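PDB 3L22: SusD superfamily protein from Bacteroides fragilis, which probably binds glycans at the outer membrane for uptake, as in other members of the SusD family. Local coordinates for residues 126-131 against 149-154; 170-175 against 208-213; 202-207 against 221-226; 215-220 against 338-343. All blocks are in the same frame, centred on the assembly; numbering follows the deposited sequence.

Interaction 1 of 4, residues 126-131 against 149-154; sequences LAYYYL and PLRLTA
Tyr128, projecting from the C-terminal part of helix 113-131, drives its ring into the returning loop at Leu150 and Arg151. The tight part of the contact lies round the outer half of this ring. CD1 of Leu150 sits over one face, 4.0 Å from the ring centroid and 21° off its normal, a CH-pi contact shifted toward the rim on the hydroxyl side. Leu150 delivers this methyl because its CG is anti to the backbone N (chi1 -176°), and the two side chains cross at about a right angle. At the ring edge, Tyr128 OH donates to Arg151 O over 2.8 Å, meeting the carbonyl at a bent 110°. That oxygen also accepts from Asn96 ND2, so two donors grip one loop carbonyl.

The outer side is looser. Leu152 CD2 comes only to 4.2 Å from Tyr128 CE2, and the side chain of Leu152 lies about 4 Å from a bound zinc ion. Arg151 is partly exposed; its guanidinium leads away to Asn161 O and Glu432, with Pro149 CB above one face. A tyrosine thus ties the irregular connection between helices 113-131 and 168-178 back to the first of them, within the mostly helical SusD fold.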
# COMPACT_ATOMS: atom_id res chain seq x y z
N LEU A 126 -1.08 0.42 9.81
CA LEU A 126 -0.84 0.74 8.42
C LEU A 126 0.35 1.71 8.23
O LEU A 126 1.20 1.55 7.30
CB LEU A 126 -2.14 1.30 7.79
CG LEU A 126 -2.22 1.35 6.27
CD1 LEU A 126 -1.94 -0.03 5.59
CD2 LEU A 126 -3.56 1.95 5.78
N ALA A 127 0.43 2.71 9.10
CA ALA A 127 1.50 3.69 9.01
C ALA A 127 2.86 3.00 9.21
O ALA A 127 3.79 3.15 8.39
CB ALA A 127 1.29 4.80 10.02
N TYR A 128 2.96 2.19 10.26
CA TYR A 128 4.19 1.41 10.50
C TYR A 128 4.50 0.44 9.37
O TYR A 128 5.67 0.22 9.04
CB TYR A 128 4.15 0.68 11.86
CG TYR A 128 4.54 1.59 13.00
CD1 TYR A 128 5.84 2.09 13.08
CD2 TYR A 128 3.62 1.97 13.99
CE1 TYR A 128 6.23 2.94 14.09
CE2 TYR A 128 4.02 2.84 15.04
CZ TYR A 128 5.32 3.31 15.07
OH TYR A 128 5.75 4.17 16.04
N TYR A 129 3.46 -0.16 8.77
CA TYR A 129 3.67 -1.09 7.69
C TYR A 129 4.38 -0.44 6.48
O TYR A 129 5.31 -1.01 5.90
CB TYR A 129 2.32 -1.72 7.27
CG TYR A 129 2.37 -2.42 5.94
CD1 TYR A 129 2.78 -3.75 5.86
CD2 TYR A 129 1.99 -1.78 4.79
CE1 TYR A 129 2.84 -4.41 4.65
CE2 TYR A 129 2.05 -2.44 3.54
CZ TYR A 129 2.46 -3.75 3.49
OH TYR A 129 2.50 -4.43 2.28
N TYR A 130 3.91 0.75 6.11
CA TYR A 130 4.56 1.47 5.01
C TYR A 130 6.01 1.91 5.35
O TYR A 130 6.89 1.76 4.51
CB TYR A 130 3.68 2.61 4.52
CG TYR A 130 2.46 2.12 3.73
CD1 TYR A 130 2.62 1.39 2.57
CD2 TYR A 130 1.18 2.43 4.14
CE1 TYR A 130 1.53 0.96 1.83
CE2 TYR A 130 0.07 2.00 3.43
CZ TYR A 130 0.25 1.28 2.26
OH TYR A 130 -0.82 0.86 1.54
N LEU A 131 6.26 2.36 6.57
CA LEU A 131 7.63 2.67 6.99
C LEU A 131 8.53 1.42 6.92
O LEU A 131 9.69 1.50 6.47
CB LEU A 131 7.65 3.25 8.40
CG LEU A 131 6.97 4.60 8.69
CD1 LEU A 131 7.04 4.90 10.18
CD2 LEU A 131 7.63 5.73 7.82
N PRO A 149 12.15 3.90 14.79
CA PRO A 149 11.71 3.98 16.18
C PRO A 149 10.25 3.61 16.36
O PRO A 149 9.39 4.10 15.59
CB PRO A 149 11.89 5.46 16.53
CG PRO A 149 12.93 5.97 15.49
CD PRO A 149 12.64 5.20 14.29
N LEU A 150 9.99 2.75 17.35
CA LEU A 150 8.66 2.28 17.60
C LEU A 150 8.04 3.22 18.65
O LEU A 150 8.12 2.96 19.84
CB LEU A 150 8.69 0.81 18.06
CG LEU A 150 7.35 0.10 18.30
CD1 LEU A 150 6.32 0.38 17.18
CD2 LEU A 150 7.58 -1.40 18.44
N ARG A 151 7.47 4.32 18.18
CA ARG A 151 6.87 5.34 19.07
C ARG A 151 5.40 5.01 19.32
O ARG A 151 4.58 5.03 18.40
CB ARG A 151 7.00 6.73 18.44
CG ARG A 151 8.44 7.08 18.02
CD ARG A 151 8.62 8.53 17.68
NE ARG A 151 10.00 8.86 17.35
CZ ARG A 151 10.97 9.09 18.24
NH1 ARG A 151 10.74 9.07 19.55
NH2 ARG A 151 12.18 9.39 17.78
N LEU A 152 5.07 4.70 20.58
CA LEU A 152 3.74 4.27 20.96
C LEU A 152 3.09 5.09 22.08
O LEU A 152 1.97 4.81 22.45
CB LEU A 152 3.76 2.77 21.30
CG LEU A 152 4.16 1.83 20.17
CD1 LEU A 152 4.33 0.38 20.73
CD2 LEU A 152 3.17 1.85 19.00
N THR A 153 3.75 6.11 22.59
CA THR A 153 3.20 6.93 23.67
C THR A 153 2.68 8.24 23.11
O THR A 153 3.18 8.73 22.10
CB THR A 153 4.26 7.24 24.71
OG1 THR A 153 5.37 7.84 24.04
CG2 THR A 153 4.73 5.96 25.44
N ALA A 154 1.66 8.81 23.77
CA ALA A 154 1.09 10.09 23.38
C ALA A 154 2.10 11.15 23.79
O ALA A 154 2.43 11.23 24.96
CB ALA A 154 -0.26 10.31 24.07

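Interaction 2 of 4, residues 170-175 against 208-213. With ZN (zinc ion), chain H.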
# COMPACT_ATOMS: atom_id res chain seq x y z
N GLN A 170 10.62 -6.67 14.59
CA GLN A 170 9.91 -6.07 15.74
C GLN A 170 8.76 -5.19 15.27
O GLN A 170 7.69 -5.15 15.91
CB GLN A 170 10.87 -5.28 16.65
CG GLN A 170 11.74 -6.17 17.52
CD GLN A 170 12.88 -5.40 18.17
OE1 GLN A 170 13.44 -4.44 17.62
NE2 GLN A 170 13.23 -5.83 19.37
N ILE A 171 8.96 -4.50 14.16
CA ILE A 171 7.91 -3.61 13.66
C ILE A 171 6.73 -4.45 13.18
O ILE A 171 5.58 -4.16 13.53
CB ILE A 171 8.42 -2.65 12.56
CG1 ILE A 171 9.42 -1.65 13.14
CG2 ILE A 171 7.26 -1.92 11.87
CD1 ILE A 171 8.92 -0.69 14.20
N TYR A 172 7.01 -5.51 12.41
CA TYR A 172 5.96 -6.43 12.02
C TYR A 172 5.23 -7.04 13.21
O TYR A 172 4.00 -7.20 13.17
CB TYR A 172 6.48 -7.54 11.12
CG TYR A 172 6.76 -7.16 9.69
CD1 TYR A 172 5.87 -6.35 8.96
CD2 TYR A 172 7.87 -7.65 9.03
CE1 TYR A 172 6.14 -6.03 7.60
CE2 TYR A 172 8.12 -7.30 7.70
CZ TYR A 172 7.26 -6.53 7.00
OH TYR A 172 7.53 -6.21 5.68
N GLU A 173 5.97 -7.37 14.25
CA GLU A 173 5.38 -8.02 15.42
C GLU A 173 4.45 -7.06 16.15
O GLU A 173 3.39 -7.48 16.64
CB GLU A 173 6.46 -8.58 16.35
CG GLU A 173 7.06 -9.90 15.80
CD GLU A 173 8.36 -10.34 16.46
OE1 GLU A 173 9.10 -9.49 17.05
OE2 GLU A 173 8.65 -11.56 16.38
N HIS A 174 4.81 -5.78 16.18
CA HIS A 174 3.92 -4.80 16.80
C HIS A 174 2.65 -4.57 15.93
O HIS A 174 1.54 -4.48 16.45
CB HIS A 174 4.58 -3.45 17.09
CG HIS A 174 3.56 -2.45 17.48
ND1 HIS A 174 3.01 -2.45 18.73
CD2 HIS A 174 2.82 -1.59 16.74
CE1 HIS A 174 2.01 -1.59 18.78
NE2 HIS A 174 1.86 -1.07 17.57
N ILE A 175 2.83 -4.51 14.63
CA ILE A 175 1.70 -4.42 13.69
C ILE A 175 0.73 -5.55 13.96
O ILE A 175 -0.46 -5.31 14.05
CB ILE A 175 2.17 -4.43 12.22
CG1 ILE A 175 2.89 -3.11 11.90
CG2 ILE A 175 0.98 -4.63 11.25
CD1 ILE A 175 3.75 -3.11 10.61
N MSE A 208 -2.58 -10.32 6.40
CA MSE A 208 -2.06 -11.18 5.36
C MSE A 208 -0.78 -10.64 4.73
O MSE A 208 0.17 -11.40 4.56
CB MSE A 208 -3.08 -11.44 4.27
CG MSE A 208 -2.50 -12.29 3.15
SE MSE A 208 -3.80 -13.13 1.95
CE MSE A 208 -4.68 -11.66 1.63
N ARG A 209 -0.75 -9.35 4.40
CA ARG A 209 0.46 -8.76 3.84
C ARG A 209 1.65 -8.90 4.77
O ARG A 209 2.76 -9.20 4.31
CB ARG A 209 0.26 -7.27 3.51
CG ARG A 209 -0.63 -7.03 2.31
CD ARG A 209 -0.31 -5.65 1.75
NE ARG A 209 -1.17 -5.14 0.70
CZ ARG A 209 -1.03 -3.94 0.15
NH1 ARG A 209 -0.05 -3.11 0.54
NH2 ARG A 209 -1.85 -3.56 -0.81
N VAL A 210 1.44 -8.69 6.05
CA VAL A 210 2.50 -8.80 7.01
C VAL A 210 3.01 -10.24 7.06
O VAL A 210 4.20 -10.48 7.00
CB VAL A 210 2.06 -8.31 8.41
CG1 VAL A 210 3.05 -8.72 9.49
CG2 VAL A 210 1.88 -6.79 8.38
N TYR A 211 2.11 -11.21 7.20
CA TYR A 211 2.55 -12.59 7.26
C TYR A 211 3.25 -13.03 5.98
O TYR A 211 4.23 -13.76 6.05
CB TYR A 211 1.41 -13.53 7.64
CG TYR A 211 1.06 -13.58 9.13
CD1 TYR A 211 2.04 -13.77 10.10
CD2 TYR A 211 -0.27 -13.47 9.56
CE1 TYR A 211 1.71 -13.88 11.45
CE2 TYR A 211 -0.59 -13.58 10.91
CZ TYR A 211 0.39 -13.76 11.85
OH TYR A 211 0.09 -13.89 13.18
N MSE A 212 2.81 -12.56 4.82
CA MSE A 212 3.55 -12.89 3.58
C MSE A 212 4.98 -12.36 3.60
O MSE A 212 5.91 -13.05 3.15
CB MSE A 212 2.83 -12.38 2.34
CG MSE A 212 1.57 -13.13 2.10
SE MSE A 212 0.56 -12.35 0.61
CE MSE A 212 1.50 -12.95 -0.82
N ALA A 213 5.17 -11.15 4.14
CA ALA A 213 6.50 -10.54 4.22
C ALA A 213 7.43 -11.39 5.12
O ALA A 213 8.67 -11.27 5.05
CB ALA A 213 6.40 -9.05 4.73
ZN ZN H . 3.58 -3.61 20.46
O HOH W 1 1.67 -3.34 21.56
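Val210 and Tyr172 mesh where helices 168-178 and 200-213 pack antiparallel, within the helical scaffold of the SusD fold. The axes of the two short segments approach to 10.4 Å, with 151° between their directions, and the contact is buried and made without any hydrogen bond across it. Val210 fills the middle with both its methyls. CG1, anti to the backbone N (chi1 167°), lies against the root of the Tyr172 ring, 3.7 Å from Tyr172 CD1 and near its CB and CG as well. CG2 turns to the next helical turn of the partner and meets CG2 of Ile175 at 3.7 Å. Tyr172 and Val210 run alongside each other in opposite senses, each side chain reaching past the other.

Beyond Val210 the tyrosine ring continues to Ala213, whose CB points toward helix 168-178 and lies against the phenol end. Ile175 also touches Ala125, Tyr128 and Tyr129 of helix 113-131, which brings a third helix against this pair. On another flank of helix 168-178, His174 ND1 binds a zinc ion at 2.2 Å together with a water and two further ligand atoms, while its NE2 is hydrogen-bonded to Asp178, which probably helps to fix the imidazole. At the far end of the helix contact, Ala213 CB comes within 3.2 Å of Tyr172 OH and 3.5 Å of Tyr172 CZ.

Interaction 3 of 4, residues 202-207 against 221-226. With EDO (1,2-ethanediol), chain Z; EDO (1,2-ethanediol), chain T.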
# COMPACT_ATOMS: atom_id res chain seq x y z
N ALA A 202 -10.38 -5.35 6.06
CA ALA A 202 -9.20 -4.51 5.91
C ALA A 202 -8.04 -4.93 6.85
O ALA A 202 -6.88 -4.99 6.45
CB ALA A 202 -9.57 -3.04 6.16
N ALA A 203 -8.38 -5.17 8.11
CA ALA A 203 -7.42 -5.59 9.10
C ALA A 203 -6.78 -6.93 8.68
O ALA A 203 -5.57 -7.12 8.81
CB ALA A 203 -8.09 -5.71 10.46
N ASN A 204 -7.60 -7.85 8.19
CA ASN A 204 -7.13 -9.15 7.74
C ASN A 204 -6.27 -9.08 6.48
O ASN A 204 -5.31 -9.84 6.33
CB ASN A 204 -8.31 -10.11 7.55
CG ASN A 204 -8.83 -10.67 8.88
OD1 ASN A 204 -8.04 -11.06 9.71
ND2 ASN A 204 -10.17 -10.75 9.05
N MSE A 205 -6.58 -8.13 5.60
CA MSE A 205 -5.73 -7.89 4.43
C MSE A 205 -4.33 -7.42 4.88
O MSE A 205 -3.33 -7.89 4.36
CB MSE A 205 -6.34 -6.84 3.48
CG MSE A 205 -7.50 -7.36 2.67
SE MSE A 205 -6.95 -8.81 1.48
CE MSE A 205 -5.77 -7.75 0.29
N LEU A 206 -4.28 -6.51 5.85
CA LEU A 206 -2.99 -6.02 6.33
C LEU A 206 -2.21 -7.16 7.03
O LEU A 206 -1.00 -7.30 6.87
CB LEU A 206 -3.14 -4.81 7.28
CG LEU A 206 -1.87 -4.08 7.71
CD1 LEU A 206 -0.94 -3.78 6.52
CD2 LEU A 206 -2.20 -2.81 8.51
N LYS A 207 -2.94 -7.96 7.80
CA LYS A 207 -2.37 -9.08 8.50
C LYS A 207 -1.82 -10.08 7.46
O LYS A 207 -0.70 -10.54 7.56
CB LYS A 207 -3.45 -9.71 9.37
CG LYS A 207 -3.00 -10.78 10.34
CD LYS A 207 -4.16 -11.28 11.25
CE LYS A 207 -4.67 -10.24 12.23
NZ LYS A 207 -5.50 -10.84 13.32
N ILE A 221 -2.73 -17.20 4.84
CA ILE A 221 -3.94 -17.84 4.32
C ILE A 221 -5.10 -17.77 5.28
O ILE A 221 -6.21 -17.42 4.86
CB ILE A 221 -3.69 -19.31 3.92
CG1 ILE A 221 -2.79 -19.35 2.67
CG2 ILE A 221 -5.01 -20.09 3.70
CD1 ILE A 221 -2.09 -20.75 2.41
N THR A 222 -4.86 -18.08 6.55
CA THR A 222 -5.91 -17.98 7.54
C THR A 222 -6.51 -16.55 7.58
O THR A 222 -7.74 -16.40 7.57
CB THR A 222 -5.40 -18.38 8.94
OG1 THR A 222 -4.88 -19.71 8.88
CG2 THR A 222 -6.55 -18.31 9.99
N ALA A 223 -5.65 -15.53 7.62
CA ALA A 223 -6.12 -14.14 7.60
C ALA A 223 -6.91 -13.83 6.35
O ALA A 223 -8.02 -13.31 6.43
CB ALA A 223 -4.93 -13.14 7.70
N GLY A 224 -6.33 -14.12 5.18
CA GLY A 224 -6.96 -13.73 3.92
C GLY A 224 -8.25 -14.48 3.61
O GLY A 224 -9.11 -13.93 2.95
N GLU A 225 -8.37 -15.73 4.08
CA GLU A 225 -9.60 -16.50 3.89
C GLU A 225 -10.75 -15.98 4.74
O GLU A 225 -11.86 -16.28 4.44
CB GLU A 225 -9.39 -18.01 4.03
CG GLU A 225 -8.68 -18.52 2.77
CD GLU A 225 -8.41 -19.96 2.71
OE1 GLU A 225 -8.56 -20.65 3.74
OE2 GLU A 225 -8.02 -20.40 1.59
N LEU A 226 -10.47 -15.13 5.74
CA LEU A 226 -11.52 -14.44 6.47
C LEU A 226 -12.19 -13.29 5.68
O LEU A 226 -13.22 -12.83 6.10
CB LEU A 226 -11.01 -13.94 7.83
CG LEU A 226 -10.64 -15.04 8.83
CD1 LEU A 226 -9.92 -14.40 10.05
CD2 LEU A 226 -11.88 -15.87 9.29
C1 EDO Z . -2.72 -12.65 15.44
O1 EDO Z . -3.95 -12.74 14.74
C2 EDO Z . -1.99 -11.34 15.36
O2 EDO Z . -2.71 -10.27 14.75
C1 EDO T . -8.73 -20.50 -1.55
O1 EDO T . -9.00 -19.60 -0.48
C2 EDO T . -9.90 -21.37 -2.01
O2 EDO T . -10.28 -22.22 -0.92
O HOH W 2 -12.63 -10.30 7.38
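Asn204 and Ala223 bring together the two arms of a helical hairpin, helices 200-213 and 217-225, joined by a short turn in this SusD fold of the TPR clan. Their CA atoms are 5.1 Å apart, a close approach consistent with the small alanine on one side. Followed outward from the backbone, Asn204 first sets its CB 3.4 Å from Ala223 O. Its CG is still near that carbonyl oxygen but already approaches Leu226. With CG anti to the carbonyl carbon (chi1 -78°), the amide is carried out toward Leu226, and both branches lie against that residue, OD1 3.8 Å from Leu226 CD1 and ND2 3.5 Å from Leu226 CB. ND2 also donates to a water, and this water in turn donates to Leu226 O at 2.9 Å. The amide is thus tied to Leu226 through a bridging water as well as by packing.

The alanine answers from the other arm. Ala223 CB settles against the backbone of helix 200-213, 3.6 Å from Asn204 O, and against the first carbons of Lys207, whose CG is 4.0 Å away. Asn204 further touches Ile182, and Ala203 packs on Ile182 and Leu185, so the loop after helix 168-178 touches this side of helix 200-213. From Ala223 the lysine leaves the interface; its chain bends at chi3 (-67°), and Lys207 NZ donates to Leu179 O and, at 2.8 Å, to O1 of a bound ethanediol.

Interaction 4 of 4, residues 215-220 against 338-343. With ACT (acetate ion), chain Q; EDO (1,2-ethanediol), chain V.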
# COMPACT_ATOMS: atom_id res chain seq x y z
N ASN A 215 7.18 -14.80 5.27
CA ASN A 215 7.08 -16.14 4.72
C ASN A 215 6.19 -17.06 5.54
O ASN A 215 6.37 -18.23 5.52
CB ASN A 215 8.48 -16.77 4.51
CG ASN A 215 9.19 -16.22 3.28
OD1 ASN A 215 8.93 -15.11 2.82
ND2 ASN A 215 10.10 -17.01 2.74
N GLU A 216 5.21 -16.49 6.25
CA GLU A 216 4.29 -17.25 7.08
C GLU A 216 3.03 -17.55 6.27
O GLU A 216 1.94 -16.97 6.51
CB GLU A 216 3.94 -16.43 8.33
CG GLU A 216 5.11 -16.23 9.29
CD GLU A 216 5.51 -17.47 10.01
OE1 GLU A 216 4.72 -18.41 10.13
OE2 GLU A 216 6.66 -17.53 10.45
N TRP A 217 3.18 -18.45 5.31
CA TRP A 217 2.18 -18.65 4.26
C TRP A 217 0.87 -19.18 4.85
O TRP A 217 -0.21 -18.71 4.49
CB TRP A 217 2.71 -19.57 3.13
CG TRP A 217 4.06 -19.15 2.61
CD1 TRP A 217 5.22 -19.84 2.75
CD2 TRP A 217 4.39 -17.94 1.93
NE1 TRP A 217 6.25 -19.15 2.18
CE2 TRP A 217 5.78 -17.98 1.68
CE3 TRP A 217 3.65 -16.84 1.49
CZ2 TRP A 217 6.45 -16.96 1.02
CZ3 TRP A 217 4.33 -15.81 0.83
CH2 TRP A 217 5.70 -15.87 0.61
N ASP A 218 0.96 -20.08 5.82
CA ASP A 218 -0.24 -20.61 6.47
C ASP A 218 -1.01 -19.57 7.30
O ASP A 218 -2.24 -19.52 7.25
CB ASP A 218 0.08 -21.81 7.34
CG ASP A 218 0.44 -23.05 6.55
OD1 ASP A 218 0.00 -23.23 5.39
OD2 ASP A 218 1.13 -23.89 7.13
N LYS A 219 -0.29 -18.76 8.06
CA LYS A 219 -0.94 -17.71 8.84
C LYS A 219 -1.51 -16.63 7.91
O LYS A 219 -2.58 -16.08 8.20
CB LYS A 219 0.01 -17.11 9.89
CG LYS A 219 0.44 -18.12 10.96
CD LYS A 219 1.56 -17.58 11.87
CE LYS A 219 2.06 -18.64 12.86
NZ LYS A 219 3.08 -19.57 12.17
N ALA A 220 -0.84 -16.37 6.79
CA ALA A 220 -1.36 -15.43 5.78
C ALA A 220 -2.68 -15.92 5.19
O ALA A 220 -3.62 -15.16 5.05
CB ALA A 220 -0.32 -15.22 4.69
N TYR A 338 -0.61 -20.01 -1.48
CA TYR A 338 -0.84 -21.43 -1.78
C TYR A 338 0.24 -22.00 -2.71
O TYR A 338 0.61 -23.16 -2.55
CB TYR A 338 -2.26 -21.66 -2.37
CG TYR A 338 -3.37 -21.81 -1.36
CD1 TYR A 338 -3.57 -23.02 -0.68
CD2 TYR A 338 -4.23 -20.76 -1.08
CE1 TYR A 338 -4.61 -23.17 0.26
CE2 TYR A 338 -5.26 -20.89 -0.16
CZ TYR A 338 -5.43 -22.10 0.52
OH TYR A 338 -6.44 -22.22 1.44
N ALA A 339 0.78 -21.19 -3.62
CA ALA A 339 1.89 -21.64 -4.48
C ALA A 339 3.16 -21.93 -3.66
O ALA A 339 4.03 -22.66 -4.14
CB ALA A 339 2.19 -20.63 -5.57
N ASN A 340 3.28 -21.33 -2.47
CA ASN A 340 4.42 -21.57 -1.57
C ASN A 340 4.16 -22.70 -0.58
O ASN A 340 4.97 -22.91 0.29
CB ASN A 340 4.77 -20.29 -0.81
CG ASN A 340 5.60 -19.35 -1.61
OD1 ASN A 340 6.77 -19.60 -1.81
ND2 ASN A 340 5.01 -18.27 -2.07
N LYS A 341 3.05 -23.42 -0.72
CA LYS A 341 2.60 -24.40 0.26
C LYS A 341 2.56 -25.78 -0.42
O LYS A 341 2.06 -25.90 -1.55
CB LYS A 341 1.23 -23.92 0.78
CG LYS A 341 0.63 -24.76 1.86
CD LYS A 341 -0.75 -24.25 2.26
CE LYS A 341 -1.47 -25.30 3.09
NZ LYS A 341 -0.68 -25.57 4.33
N ALA A 342 3.16 -26.80 0.21
CA ALA A 342 3.13 -28.17 -0.28
C ALA A 342 1.67 -28.60 -0.51
O ALA A 342 0.84 -28.43 0.38
CB ALA A 342 3.82 -29.14 0.76
N GLY A 343 1.36 -29.08 -1.70
CA GLY A 343 -0.03 -29.45 -2.04
C GLY A 343 -0.95 -28.30 -2.43
O GLY A 343 -2.10 -28.54 -2.78
C ACT Q . 4.50 -21.73 6.92
O ACT Q . 4.39 -22.58 7.84
OXT ACT Q . 3.43 -21.51 6.33
CH3 ACT Q . 5.82 -21.06 6.62
C1 EDO V . 1.42 -29.73 -5.71
O1 EDO V . 0.79 -28.66 -4.99
C2 EDO V . 2.90 -29.78 -5.31
O2 EDO V . 3.10 -29.34 -3.95
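The first turn of helix 217-225, led by Glu216 as its N-cap, meets the loop that leaves helix 327-339 through Trp217 against Asn340 and Asp218 against Lys341. Just before it, Asn215 has positive phi and is the C-prime residue of the Schellman motif that ends helix 200-213. The Trp217 indole is packed on both faces. On one, Asn340 CB stands 3.4 Å from the centroid of the five-membered ring, nearly on its normal, in a CH-pi contact. The Asn340 amide then runs on over the six-membered ring with the two planes 6° apart, and ND2 is 3.7 Å from Trp217 CH2. This stack is steadied by the hydrogen bond of Asn340 ND2 to Glu336 O. The CA of Asn215 covers the opposite face of the indole.

Beside the stack, Lys341 NZ and Asp218 OD1 form a salt bridge of 2.7 Å. The ammonium meets the oxygen on its syn side, 25° out of the carboxylate plane, and the lysine chain, otherwise extended, turns at chi4 (61°) to reach it. Asp218 N donates at 2.9 Å to OXT of an acetate, probably from the crystallisation liquor, at the helix N-terminus, where the helix dipole would be expected to favour an anion.

Around this surface contact, Trp217 and Ala220 rest on Cys337, and Ala220 also packs on Tyr211 and Met212. Tyr338 packs on helix 345-359 and also reaches Ile221, with its OH hydrogen-bonded to Glu225. Helix 217-225 thus lies against helices 200-213 and 327-339, the latter backed by helix 345-359.

Interactions 2 and 3 share helix 200-213, and interactions 3 and 4 share helix 217-225, so these three contacts run through a continuous helical assembly; neighbouring centres in this row are about 12 and 13 Å apart. Interaction 1 joins it from helix 113-131: Tyr129 N lies 3.5 Å from Ile175 CD1 of interaction 2, and Tyr129 CG is 3.6 Å from Leu206 CD1 of interaction 3. Interaction 4 stands farthest off, its centre about 27 Å from that of interaction 1. The zinc ion bound by His174 lies at the outer side of interactions 1 and 2, about 4 Å from the Leu152 side chain; Leu152 CD2 and His174 NE2 are 3.5 Å apart.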